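Local coordinates for peptidoglycan glycosyltransferase (PDB 4MNR), which is a penicillin-binding protein whose large domain has the beta-lactamase-like fold and is accompanied by a smaller N-terminal region of the dimerisation-domain family, at residues A31-V36 against D108-L113; G35-R40 against E52-D57; S115-A120 against I142-S147; Y341-V346 against R353-S358. All coordinates share one frame; numbering follows the deposited sequence.

Contact 1: residues A31-V36 against D108-L113; sequences ATYDGV and DVTLTL
Y33 and T110 cross obliquely, with T110 CG2 4.2 Å from Y33 CD1. That methyl stands anti to its own backbone N, which brings it to within 3.9 Å of T32 O. The tyrosine has CG anti to its backbone N (chi1 -166°), and its ring presents an edge to L111 O, which lies near the ring plane. Beyond this the ring leads away from 108-113 and leans on D344, so an amphipathic aromatic suits a place that is largely exposed. T32 turns differently. Its OG1 sits between the backbone N and the carbonyl carbon (chi1 68°), where it gives its proton to D34 OD1 at 2.7 Å, meeting that oxygen from above the carboxylate plane, and accepts the N-H of V36. The other carboxylate oxygen of D34 is held by S115. T32 CB meanwhile rests 3.3 Å from L113 O, and L111 lays CB and CG against A31 O, its apolar branch continuing toward L38. G35 ends the type I turn that starts at T32, at a positive phi that glycine adopts easily. The backbone supplies three bonds: A31 N binds V109 O, L111 N binds A31 O at 2.8 Å, and Y33 N binds L113 O, also at 2.8 Å. One residue bonding to both neighbours of T110 is the signature of a parallel beta bridge, here joining the short strand 30-31 to strand 108-111 within a mixed sheet, with a beta turn leading on toward strand 37-43.

Contact 2: residues G35-R40 against E52-D57; sequences GVVLAR and EYPAGD
R40 and E52 form an antiparallel hydrogen-bonded pair in the beta hairpin of strands 37-43 and 49-52. The backbones exchange two bonds, R40 N to E52 O and E52 N to R40 O, the second only 2.7 Å long. On the same face the two side chains add a salt bridge: R40 NE donates to E52 OE1 at 3.2 Å in a nearly straight bond, with the oxygen in the guanidinium plane although the carboxylate itself is turned 56° from it. The arginine begins with CG between its backbone N and carbonyl carbon (chi1 61°) and runs extended to NE. One flat face of its guanidinium lies over P54, whose CG is 3.7 Å from the plane and above its centre. A rigid, compact ring suits this place, since it offers an apolar surface to the cation while also touching V37.

Next along, Y53 sets its ring obliquely against A39, with CE1 3.6 Å from A39 CB. The small alanine suits this close approach, and beyond it lies V63 of helix 60-63. Tyrosine suits the neighbouring place because its hydroxyl reaches farther, bonding to E76 and to the backbone of S66. Strand 37-43 is itself kinked by a classic beta bulge in which L38 and A39 both face I30. L38 CD2 comes back to A55 CB at 3.8 Å. Beyond the R40-E52 bridge a water joins the two segments, donating to L38 O at 2.7 Å and accepting from A55 N at 2.8 Å.

Contact 3: residues S115-A120 against I142-S147; sequences SKIQQA and ILAMAS
L143 meets I117 of helix 115-125 through CB, 4.2 Å from I117 CD1, where the beta-branched residue offers its longer arm to the strand. A144 follows, pointing its methyl at the helix; I117 CG2 is 3.8 Å away, and CB also lies 3.7 Å from Q118 CA. A side chain this small suits the place, because the axes of the two short segments approach to 7.3 Å. At M145, a selenomethionine whose CB is directed away from the helix and whose side chain touches V133 and A176, the contact becomes polar. Its N-H is received by Q118 OE1 at 2.9 Å, slightly tilted from the plane of the amide, and Q118 NE2 returns a bond of 2.9 Å to M145 O, approaching from well above that carbonyl's plane. The bend at chi2 (71°) brings CD of Q118 to the strand, where its primary amide engages both the N-H and the C=O of one residue. Glutamine suits this role, having donor and acceptor side by side; its NE2 also bonds to Q122. A146 CB lies 3.8 Å from Q118 NE2 and touches A121 and L125. Strand 142-148 is outermost in its antiparallel sheet, paired on its other side with 130-135 through a bulge at L143 and A144 facing V134, while helix 115-125 packs against helix 438-453, which meets I117 at A450 and V453.

Contact 4: residues Y341-V346 against R353-S358; sequences YLVDSV and RSFSAS
V346 O is gripped by several groups of the opposite strand: S354 N donates at 2.9 Å, while F355 N and S354 OG add weak bonds. Two successive residues facing one is a classic beta bulge, here in S354 and F355. From V346 the ladder runs on, V346 N bonding to F355 O, and A357 N to D344 O at 2.9 Å from above the carbonyl plane.

R353 folds back over this frame. A bend at chi3 (-91°) turns NE back toward the strand, and the guanidinium lies over S345, with S345 CB 3.4 Å from the plane and above its centre. A serine suits that spot, being small enough for the planar group to settle on. D344 OD2 is 4.2 Å from R353 NH2 and well out of the guanidinium plane, so their opposite charges probably attract without a direct bond. A water in that plane connects them, donating to D344 OD2 at 2.9 Å and accepting from R353 NH2.

V346 and F355 share the other face of the hairpin, touching CB to CB at 3.9 Å. The phenyl edge reaches V343 O, with CE2 also near V343 CG1. Farther on, A357 CB touches Y341 CE2 at 3.4 Å, a close contact that suits the small methyl. Strand 353-356 is the outermost strand of the mixed sheet, whereas 343-347 lies one place in, bonded on its far side to strand 108-111 through a second bulge in which D344 and S345 both face T110.

Contacts 1, 2 and 4 belong to one mixed sheet and are only partly buried: contacts 2 and 4 are hairpins at its two margins, and contact 1 is the parallel pairing between them. Pairs of opposite charge appear at the margins, bonded directly in contact 2 but joined through water in contact 4. Contact 3 is buried nearer the chain's centre and sets a helix on the edge of a second sheet, and there a glutamine amide and small apolar groups make the contact. I142 links contact 3 to two of the others: its carbonyl takes the hydroxyl of T112 in contact 1, and its N-H goes to Y341 O in contact 4. Contacts 1 and 2 share V36 and pack together at L38.

Contact 1: residues A31-V36 against D108-L113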
loop_
_atom_site.group_PDB
_atom_site.type_symbol
_atom_site.label_atom_id
_atom_site.label_comp_id
_atom_site.label_asym_id
_atom_site.label_seq_id
_atom_site.Cartn_x
_atom_site.Cartn_y
_atom_site.Cartn_z
ATOM N N ALA A 31 -12.535 17.568 -6.354
ATOM C CA ALA A 31 -11.918 18.288 -5.240
ATOM C C ALA A 31 -11.583 17.323 -4.100
ATOM O O ALA A 31 -12.194 16.259 -3.984
ATOM C CB ALA A 31 -12.854 19.374 -4.741
ATOM N N THR A 32 -10.616 17.697 -3.259
ATOM C CA THR A 32 -10.309 16.915 -2.060
ATOM C C THR A 32 -11.398 17.098 -1.000
ATOM O O THR A 32 -12.271 17.953 -1.120
ATOM C CB THR A 32 -8.960 17.316 -1.436
ATOM O OG1 THR A 32 -9.058 18.648 -0.895
ATOM C CG2 THR A 32 -7.848 17.255 -2.487
ATOM N N TYR A 33 -11.331 16.278 0.045
ATOM C CA TYR A 33 -12.348 16.317 1.092
ATOM C C TYR A 33 -12.335 17.661 1.826
ATOM O O TYR A 33 -13.384 18.147 2.265
ATOM C CB TYR A 33 -12.150 15.152 2.075
ATOM C CG TYR A 33 -13.341 14.940 2.984
ATOM C CD1 TYR A 33 -14.526 14.419 2.485
ATOM C CD2 TYR A 33 -13.279 15.255 4.339
ATOM C CE1 TYR A 33 -15.625 14.217 3.307
ATOM C CE2 TYR A 33 -14.384 15.062 5.171
ATOM C CZ TYR A 33 -15.548 14.545 4.642
ATOM O OH TYR A 33 -16.649 14.345 5.441
ATOM N N ASP A 34 -11.154 18.278 1.923
ATOM C CA ASP A 34 -11.050 19.593 2.561
ATOM C C ASP A 34 -11.213 20.753 1.582
ATOM O O ASP A 34 -10.977 21.906 1.938
ATOM C CB ASP A 34 -9.776 19.743 3.414
ATOM C CG ASP A 34 -8.487 19.539 2.618
ATOM O OD1 ASP A 34 -8.441 18.639 1.747
ATOM O OD2 ASP A 34 -7.509 20.283 2.887
ATOM N N GLY A 35 -11.620 20.443 0.352
ATOM C CA GLY A 35 -12.109 21.467 -0.551
ATOM C C GLY A 35 -11.114 22.053 -1.531
ATOM O O GLY A 35 -11.416 23.052 -2.186
ATOM N N VAL A 36 -9.939 21.442 -1.645
ATOM C CA VAL A 36 -8.970 21.891 -2.647
ATOM C C VAL A 36 -9.378 21.350 -4.020
ATOM O O VAL A 36 -9.460 20.134 -4.227
ATOM C CB VAL A 36 -7.528 21.454 -2.315
ATOM C CG1 VAL A 36 -6.581 21.851 -3.440
ATOM C CG2 VAL A 36 -7.083 22.084 -1.000
ATOM N N ASP A 108 -20.338 17.271 -9.475
ATOM C CA ASP A 108 -19.074 17.524 -8.808
ATOM C C ASP A 108 -18.724 16.334 -7.935
ATOM O O ASP A 108 -19.575 15.797 -7.224
ATOM C CB ASP A 108 -19.156 18.789 -7.950
ATOM C CG ASP A 108 -19.393 20.046 -8.769
ATOM O OD1 ASP A 108 -19.013 20.088 -9.963
ATOM O OD2 ASP A 108 -19.965 21.004 -8.210
ATOM N N VAL A 109 -17.460 15.931 -7.989
ATOM C CA VAL A 109 -16.988 14.758 -7.263
ATOM C C VAL A 109 -16.068 15.173 -6.121
ATOM O O VAL A 109 -15.097 15.893 -6.345
ATOM C CB VAL A 109 -16.230 13.824 -8.219
ATOM C CG1 VAL A 109 -15.554 12.692 -7.448
ATOM C CG2 VAL A 109 -17.183 13.264 -9.256
ATOM N N THR A 110 -16.386 14.731 -4.902
ATOM C CA THR A 110 -15.551 15.004 -3.730
ATOM C C THR A 110 -14.803 13.751 -3.303
ATOM O O THR A 110 -15.416 12.719 -3.021
ATOM C CB THR A 110 -16.395 15.519 -2.537
ATOM O OG1 THR A 110 -17.042 16.742 -2.904
ATOM C CG2 THR A 110 -15.505 15.780 -1.321
ATOM N N LEU A 111 -13.478 13.842 -3.274
ATOM C CA LEU A 111 -12.638 12.710 -2.901
ATOM C C LEU A 111 -12.482 12.635 -1.391
ATOM O O LEU A 111 -12.816 13.586 -0.671
ATOM C CB LEU A 111 -11.252 12.834 -3.536
ATOM C CG LEU A 111 -11.219 12.964 -5.060
ATOM C CD1 LEU A 111 -9.775 13.007 -5.551
ATOM C CD2 LEU A 111 -11.994 11.823 -5.724
ATOM N N THR A 112 -11.953 11.502 -0.931
ATOM C CA THR A 112 -11.645 11.299 0.484
ATOM C C THR A 112 -10.313 11.937 0.902
ATOM O O THR A 112 -10.024 12.047 2.099
ATOM C CB THR A 112 -11.555 9.798 0.815
ATOM O OG1 THR A 112 -10.717 9.158 -0.153
ATOM C CG2 THR A 112 -12.945 9.143 0.769
ATOM N N LEU A 113 -9.506 12.343 -0.078
ATOM C CA LEU A 113 -8.156 12.832 0.199
ATOM C C LEU A 113 -8.157 14.078 1.069
ATOM O O LEU A 113 -9.016 14.957 0.911
ATOM C CB LEU A 113 -7.442 13.177 -1.105
ATOM C CG LEU A 113 -7.312 12.083 -2.159
ATOM C CD1 LEU A 113 -6.563 12.653 -3.356
ATOM C CD2 LEU A 113 -6.618 10.839 -1.599
#

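Contact 2: residues G35-R40 against E52-D57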
loop_
_atom_site.group_PDB
_atom_site.type_symbol
_atom_site.label_atom_id
_atom_site.label_comp_id
_atom_site.label_asym_id
_atom_site.label_seq_id
_atom_site.Cartn_x
_atom_site.Cartn_y
_atom_site.Cartn_z
ATOM N N GLY A 35 -11.620 20.443 0.352
ATOM C CA GLY A 35 -12.109 21.467 -0.551
ATOM C C GLY A 35 -11.114 22.053 -1.531
ATOM O O GLY A 35 -11.416 23.052 -2.186
ATOM N N VAL A 36 -9.939 21.442 -1.645
ATOM C CA VAL A 36 -8.970 21.891 -2.647
ATOM C C VAL A 36 -9.378 21.350 -4.020
ATOM O O VAL A 36 -9.460 20.134 -4.227
ATOM C CB VAL A 36 -7.528 21.454 -2.315
ATOM C CG1 VAL A 36 -6.581 21.851 -3.440
ATOM C CG2 VAL A 36 -7.083 22.084 -1.000
ATOM N N VAL A 37 -9.659 22.266 -4.941
ATOM C CA VAL A 37 -10.078 21.900 -6.289
ATOM C C VAL A 37 -8.899 21.344 -7.089
ATOM O O VAL A 37 -7.860 22.009 -7.229
ATOM C CB VAL A 37 -10.683 23.117 -7.015
ATOM C CG1 VAL A 37 -10.953 22.797 -8.478
ATOM C CG2 VAL A 37 -11.965 23.576 -6.301
ATOM N N LEU A 38 -9.066 20.131 -7.615
ATOM C CA LEU A 38 -8.025 19.482 -8.408
ATOM C C LEU A 38 -8.293 19.617 -9.901
ATOM O O LEU A 38 -7.366 19.581 -10.708
ATOM C CB LEU A 38 -7.934 17.997 -8.047
ATOM C CG LEU A 38 -7.719 17.722 -6.562
ATOM C CD1 LEU A 38 -7.725 16.218 -6.306
ATOM C CD2 LEU A 38 -6.410 18.345 -6.130
ATOM N N ALA A 39 -9.563 19.766 -10.272
ATOM C CA ALA A 39 -9.927 19.930 -11.679
ATOM C C ALA A 39 -11.251 20.661 -11.774
ATOM O O ALA A 39 -12.157 20.415 -10.990
ATOM C CB ALA A 39 -10.030 18.583 -12.377
ATOM N N ARG A 40 -11.361 21.568 -12.733
ATOM C CA ARG A 40 -12.608 22.280 -12.954
ATOM C C ARG A 40 -12.647 22.688 -14.415
ATOM O O ARG A 40 -11.626 22.638 -15.102
ATOM C CB ARG A 40 -12.700 23.517 -12.051
ATOM C CG ARG A 40 -11.591 24.531 -12.292
ATOM C CD ARG A 40 -11.776 25.767 -11.430
ATOM N NE ARG A 40 -10.578 26.598 -11.436
ATOM C CZ ARG A 40 -9.972 27.032 -10.337
ATOM N NH1 ARG A 40 -8.881 27.784 -10.432
ATOM N NH2 ARG A 40 -10.463 26.723 -9.146
ATOM N N GLU A 52 -9.274 22.911 -16.409
ATOM C CA GLU A 52 -8.165 23.486 -15.659
ATOM C C GLU A 52 -7.771 22.563 -14.512
ATOM O O GLU A 52 -8.640 21.966 -13.871
ATOM C CB GLU A 52 -8.552 24.840 -15.072
ATOM C CG GLU A 52 -8.635 25.972 -16.063
ATOM C CD GLU A 52 -8.742 27.320 -15.371
ATOM O OE1 GLU A 52 -8.933 27.334 -14.133
ATOM O OE2 GLU A 52 -8.631 28.359 -16.061
ATOM N N TYR A 53 -6.464 22.466 -14.252
ATOM C CA TYR A 53 -5.928 21.673 -13.128
ATOM C C TYR A 53 -5.116 22.582 -12.205
ATOM O O TYR A 53 -3.900 22.723 -12.361
ATOM C CB TYR A 53 -5.085 20.505 -13.655
ATOM C CG TYR A 53 -5.901 19.529 -14.472
ATOM C CD1 TYR A 53 -6.560 18.477 -13.863
ATOM C CD2 TYR A 53 -6.038 19.681 -15.847
ATOM C CE1 TYR A 53 -7.335 17.594 -14.595
ATOM C CE2 TYR A 53 -6.802 18.795 -16.591
ATOM C CZ TYR A 53 -7.445 17.750 -15.955
ATOM O OH TYR A 53 -8.218 16.867 -16.678
ATOM N N PRO A 54 -5.795 23.234 -11.248
ATOM C CA PRO A 54 -5.157 24.374 -10.579
ATOM C C PRO A 54 -4.315 24.033 -9.352
ATOM O O PRO A 54 -3.827 24.951 -8.689
ATOM C CB PRO A 54 -6.355 25.231 -10.160
ATOM C CG PRO A 54 -7.446 24.246 -9.922
ATOM C CD PRO A 54 -7.217 23.096 -10.885
ATOM N N ALA A 55 -4.143 22.754 -9.045
ATOM C CA ALA A 55 -3.436 22.382 -7.821
ATOM C C ALA A 55 -2.039 21.798 -8.047
ATOM O O ALA A 55 -1.541 21.047 -7.206
ATOM C CB ALA A 55 -4.286 21.413 -6.980
ATOM N N GLY A 56 -1.413 22.138 -9.169
ATOM C CA GLY A 56 -0.032 21.742 -9.397
ATOM C C GLY A 56 0.096 20.238 -9.464
ATOM O O GLY A 56 -0.628 19.595 -10.213
ATOM N N ASP A 57 0.996 19.662 -8.672
ATOM C CA ASP A 57 1.159 18.207 -8.704
ATOM C C ASP A 57 0.416 17.454 -7.598
ATOM O O ASP A 57 0.703 16.284 -7.340
ATOM C CB ASP A 57 2.643 17.812 -8.729
ATOM C CG ASP A 57 3.371 18.135 -7.435
ATOM O OD1 ASP A 57 2.736 18.580 -6.452
ATOM O OD2 ASP A 57 4.603 17.918 -7.403
HETATM O O HOH W 1 -4.803 20.227 -10.174
#

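Contact 3: residues S115-A120 against I142-S147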
loop_
_atom_site.group_PDB
_atom_site.type_symbol
_atom_site.label_atom_id
_atom_site.label_comp_id
_atom_site.label_asym_id
_atom_site.label_seq_id
_atom_site.Cartn_x
_atom_site.Cartn_y
_atom_site.Cartn_z
ATOM N N SER A 115 -5.829 17.346 1.705
ATOM C CA SER A 115 -4.739 17.969 0.957
ATOM C C SER A 115 -3.413 18.035 1.721
ATOM O O SER A 115 -2.354 17.923 1.110
ATOM C CB SER A 115 -5.143 19.358 0.443
ATOM O OG SER A 115 -5.318 20.265 1.517
ATOM N N LYS A 116 -3.468 18.176 3.044
ATOM C CA LYS A 116 -2.241 18.288 3.833
ATOM C C LYS A 116 -1.553 16.937 4.005
ATOM O O LYS A 116 -0.320 16.843 3.941
ATOM C CB LYS A 116 -2.512 18.923 5.203
ATOM C CG LYS A 116 -2.982 20.370 5.122
ATOM C CD LYS A 116 -3.414 20.884 6.494
ATOM C CE LYS A 116 -2.294 20.778 7.520
ATOM N NZ LYS A 116 -2.719 21.258 8.875
ATOM N N ILE A 117 -2.347 15.888 4.220
ATOM C CA ILE A 117 -1.787 14.544 4.317
ATOM C C ILE A 117 -1.255 14.126 2.947
ATOM O O ILE A 117 -0.186 13.533 2.835
ATOM C CB ILE A 117 -2.827 13.535 4.853
ATOM C CG1 ILE A 117 -3.329 13.996 6.220
ATOM C CG2 ILE A 117 -2.213 12.152 4.995
ATOM C CD1 ILE A 117 -4.405 13.097 6.817
ATOM N N GLN A 118 -1.995 14.471 1.898
ATOM C CA GLN A 118 -1.550 14.184 0.537
ATOM C C GLN A 118 -0.200 14.856 0.255
ATOM O O GLN A 118 0.702 14.235 -0.283
ATOM C CB GLN A 118 -2.594 14.665 -0.473
ATOM C CG GLN A 118 -2.187 14.431 -1.929
ATOM C CD GLN A 118 -2.208 12.971 -2.329
ATOM O OE1 GLN A 118 -2.989 12.183 -1.800
ATOM N NE2 GLN A 118 -1.361 12.612 -3.293
ATOM N N GLN A 119 -0.050 16.108 0.673
ATOM C CA GLN A 119 1.202 16.824 0.437
ATOM C C GLN A 119 2.342 16.169 1.223
ATOM O O GLN A 119 3.472 16.074 0.727
ATOM C CB GLN A 119 1.078 18.312 0.807
ATOM C CG GLN A 119 2.296 19.123 0.417
ATOM C CD GLN A 119 2.529 19.099 -1.073
ATOM O OE1 GLN A 119 1.649 19.478 -1.849
ATOM N NE2 GLN A 119 3.711 18.642 -1.490
ATOM N N ALA A 120 2.053 15.723 2.446
ATOM C CA ALA A 120 3.086 15.068 3.246
ATOM C C ALA A 120 3.541 13.775 2.578
ATOM O O ALA A 120 4.734 13.470 2.562
ATOM C CB ALA A 120 2.588 14.783 4.667
ATOM N N ILE A 142 -9.449 6.570 1.783
ATOM C CA ILE A 142 -8.076 6.896 1.409
ATOM C C ILE A 142 -7.787 8.379 1.648
ATOM O O ILE A 142 -8.359 9.256 0.991
ATOM C CB ILE A 142 -7.802 6.501 -0.039
ATOM C CG1 ILE A 142 -7.891 4.973 -0.148
ATOM C CG2 ILE A 142 -6.423 6.960 -0.463
ATOM C CD1 ILE A 142 -7.780 4.495 -1.490
ATOM N N LEU A 143 -6.913 8.653 2.613
ATOM C CA LEU A 143 -6.603 10.032 3.004
ATOM C C LEU A 143 -5.468 10.632 2.174
ATOM O O LEU A 143 -5.368 11.849 2.053
ATOM C CB LEU A 143 -6.235 10.093 4.495
ATOM C CG LEU A 143 -7.230 9.433 5.466
ATOM C CD1 LEU A 143 -6.757 9.564 6.912
ATOM C CD2 LEU A 143 -8.638 10.029 5.350
ATOM N N ALA A 144 -4.596 9.774 1.641
ATOM C CA ALA A 144 -3.536 10.191 0.718
ATOM C C ALA A 144 -3.163 9.018 -0.186
ATOM O O ALA A 144 -3.183 7.866 0.223
ATOM C CB ALA A 144 -2.277 10.688 1.481
HETATM N N MSE A 145 -2.829 9.328 -1.432
HETATM C CA MSE A 145 -2.399 8.316 -2.380
HETATM C C MSE A 145 -1.460 9.021 -3.340
HETATM O O MSE A 145 -1.893 9.858 -4.135
HETATM C CB MSE A 145 -3.605 7.687 -3.102
HETATM C CG MSE A 145 -3.235 6.645 -4.125
HETATM SE SE MSE A 145 -4.820 5.671 -4.740
HETATM C CE MSE A 145 -4.705 4.201 -3.495
ATOM N N ALA A 146 -0.162 8.733 -3.213
ATOM C CA ALA A 146 0.888 9.431 -3.980
ATOM C C ALA A 146 1.822 8.475 -4.702
ATOM O O ALA A 146 2.176 7.420 -4.179
ATOM C CB ALA A 146 1.715 10.330 -3.074
ATOM N N SER A 147 2.224 8.862 -5.909
ATOM C CA SER A 147 3.238 8.124 -6.655
ATOM C C SER A 147 4.344 9.099 -7.045
ATOM O O SER A 147 4.088 10.296 -7.208
ATOM C CB SER A 147 2.637 7.506 -7.919
ATOM O OG SER A 147 1.524 6.692 -7.605
#

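Contact 4: residues Y341-V346 against R353-S358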
loop_
_atom_site.group_PDB
_atom_site.type_symbol
_atom_site.label_atom_id
_atom_site.label_comp_id
_atom_site.label_asym_id
_atom_site.label_seq_id
_atom_site.Cartn_x
_atom_site.Cartn_y
_atom_site.Cartn_z
ATOM N N TYR A 341 -11.866 3.117 -0.418
ATOM C CA TYR A 341 -12.590 3.997 -1.326
ATOM C C TYR A 341 -11.986 5.391 -1.395
ATOM O O TYR A 341 -11.318 5.837 -0.457
ATOM C CB TYR A 341 -14.080 4.063 -0.984
ATOM C CG TYR A 341 -14.449 4.773 0.298
ATOM C CD1 TYR A 341 -14.328 4.137 1.523
ATOM C CD2 TYR A 341 -14.960 6.066 0.275
ATOM C CE1 TYR A 341 -14.678 4.759 2.695
ATOM C CE2 TYR A 341 -15.328 6.701 1.448
ATOM C CZ TYR A 341 -15.182 6.043 2.654
ATOM O OH TYR A 341 -15.546 6.662 3.824
ATOM N N LEU A 342 -12.250 6.059 -2.514
ATOM C CA LEU A 342 -11.605 7.309 -2.860
ATOM C C LEU A 342 -12.621 8.434 -3.068
ATOM O O LEU A 342 -12.269 9.606 -3.011
ATOM C CB LEU A 342 -10.814 7.077 -4.150
ATOM C CG LEU A 342 -9.617 7.915 -4.555
ATOM C CD1 LEU A 342 -8.753 8.264 -3.361
ATOM C CD2 LEU A 342 -8.819 7.119 -5.592
ATOM N N VAL A 343 -13.882 8.081 -3.335
ATOM C CA VAL A 343 -14.917 9.098 -3.559
ATOM C C VAL A 343 -15.882 9.161 -2.397
ATOM O O VAL A 343 -16.541 8.168 -2.090
ATOM C CB VAL A 343 -15.698 8.861 -4.877
ATOM C CG1 VAL A 343 -16.881 9.854 -5.004
ATOM C CG2 VAL A 343 -14.748 8.993 -6.048
ATOM N N ASP A 344 -15.963 10.326 -1.751
ATOM C CA ASP A 344 -16.828 10.491 -0.588
ATOM C C ASP A 344 -18.251 10.786 -1.010
ATOM O O ASP A 344 -19.218 10.310 -0.400
ATOM C CB ASP A 344 -16.342 11.644 0.291
ATOM C CG ASP A 344 -17.301 11.942 1.438
ATOM O OD1 ASP A 344 -17.268 11.205 2.445
ATOM O OD2 ASP A 344 -18.078 12.912 1.338
ATOM N N SER A 345 -18.391 11.612 -2.035
ATOM C CA SER A 345 -19.728 12.035 -2.427
ATOM C C SER A 345 -19.756 12.624 -3.822
ATOM O O SER A 345 -18.733 13.065 -4.349
ATOM C CB SER A 345 -20.275 13.064 -1.436
ATOM O OG SER A 345 -19.397 14.171 -1.343
ATOM N N VAL A 346 -20.943 12.639 -4.410
ATOM C CA VAL A 346 -21.137 13.337 -5.670
ATOM C C VAL A 346 -22.331 14.254 -5.516
ATOM O O VAL A 346 -23.369 13.839 -5.007
ATOM C CB VAL A 346 -21.388 12.365 -6.829
ATOM C CG1 VAL A 346 -21.638 13.134 -8.109
ATOM C CG2 VAL A 346 -20.216 11.416 -7.006
ATOM N N ARG A 353 -27.385 15.913 -3.604
ATOM C CA ARG A 353 -26.394 14.854 -3.483
ATOM C C ARG A 353 -26.874 13.535 -4.066
ATOM O O ARG A 353 -27.883 12.982 -3.627
ATOM C CB ARG A 353 -26.009 14.689 -2.021
ATOM C CG ARG A 353 -24.907 13.698 -1.799
ATOM C CD ARG A 353 -24.489 13.719 -0.363
ATOM N NE ARG A 353 -23.406 14.658 -0.115
ATOM C CZ ARG A 353 -22.464 14.449 0.799
ATOM N NH1 ARG A 353 -22.493 13.335 1.519
ATOM N NH2 ARG A 353 -21.497 15.337 0.986
ATOM N N SER A 354 -26.149 13.033 -5.062
ATOM C CA SER A 354 -26.549 11.825 -5.786
ATOM C C SER A 354 -25.792 10.571 -5.355
ATOM O O SER A 354 -26.200 9.455 -5.673
ATOM C CB SER A 354 -26.393 12.024 -7.295
ATOM O OG SER A 354 -25.041 12.272 -7.632
ATOM N N PHE A 355 -24.677 10.753 -4.654
ATOM C CA PHE A 355 -23.934 9.629 -4.117
ATOM C C PHE A 355 -23.288 10.018 -2.805
ATOM O O PHE A 355 -22.734 11.109 -2.681
ATOM C CB PHE A 355 -22.835 9.158 -5.087
ATOM C CG PHE A 355 -21.946 8.081 -4.524
ATOM C CD1 PHE A 355 -22.342 6.753 -4.546
ATOM C CD2 PHE A 355 -20.705 8.391 -3.975
ATOM C CE1 PHE A 355 -21.546 5.769 -4.032
ATOM C CE2 PHE A 355 -19.879 7.401 -3.463
ATOM C CZ PHE A 355 -20.307 6.077 -3.481
ATOM N N SER A 356 -23.375 9.114 -1.835
ATOM C CA SER A 356 -22.663 9.237 -0.572
ATOM C C SER A 356 -22.036 7.897 -0.264
ATOM O O SER A 356 -22.739 6.882 -0.211
ATOM C CB SER A 356 -23.621 9.587 0.560
ATOM O OG SER A 356 -24.415 10.700 0.217
ATOM N N ALA A 357 -20.727 7.886 -0.051
ATOM C CA ALA A 357 -20.033 6.634 0.232
ATOM C C ALA A 357 -20.529 6.040 1.536
ATOM O O ALA A 357 -20.807 6.761 2.500
ATOM C CB ALA A 357 -18.529 6.835 0.272
ATOM N N SER A 358 -20.677 4.722 1.544
ATOM C CA SER A 358 -21.084 4.003 2.740
ATOM C C SER A 358 -19.966 3.024 3.051
ATOM O O SER A 358 -19.797 2.041 2.328
ATOM C CB SER A 358 -22.388 3.246 2.473
ATOM O OG SER A 358 -22.798 2.504 3.607
HETATM O O HOH W 2 -20.725 11.252 2.296
HETATM O O HOH W 3 -19.889 14.050 3.330
#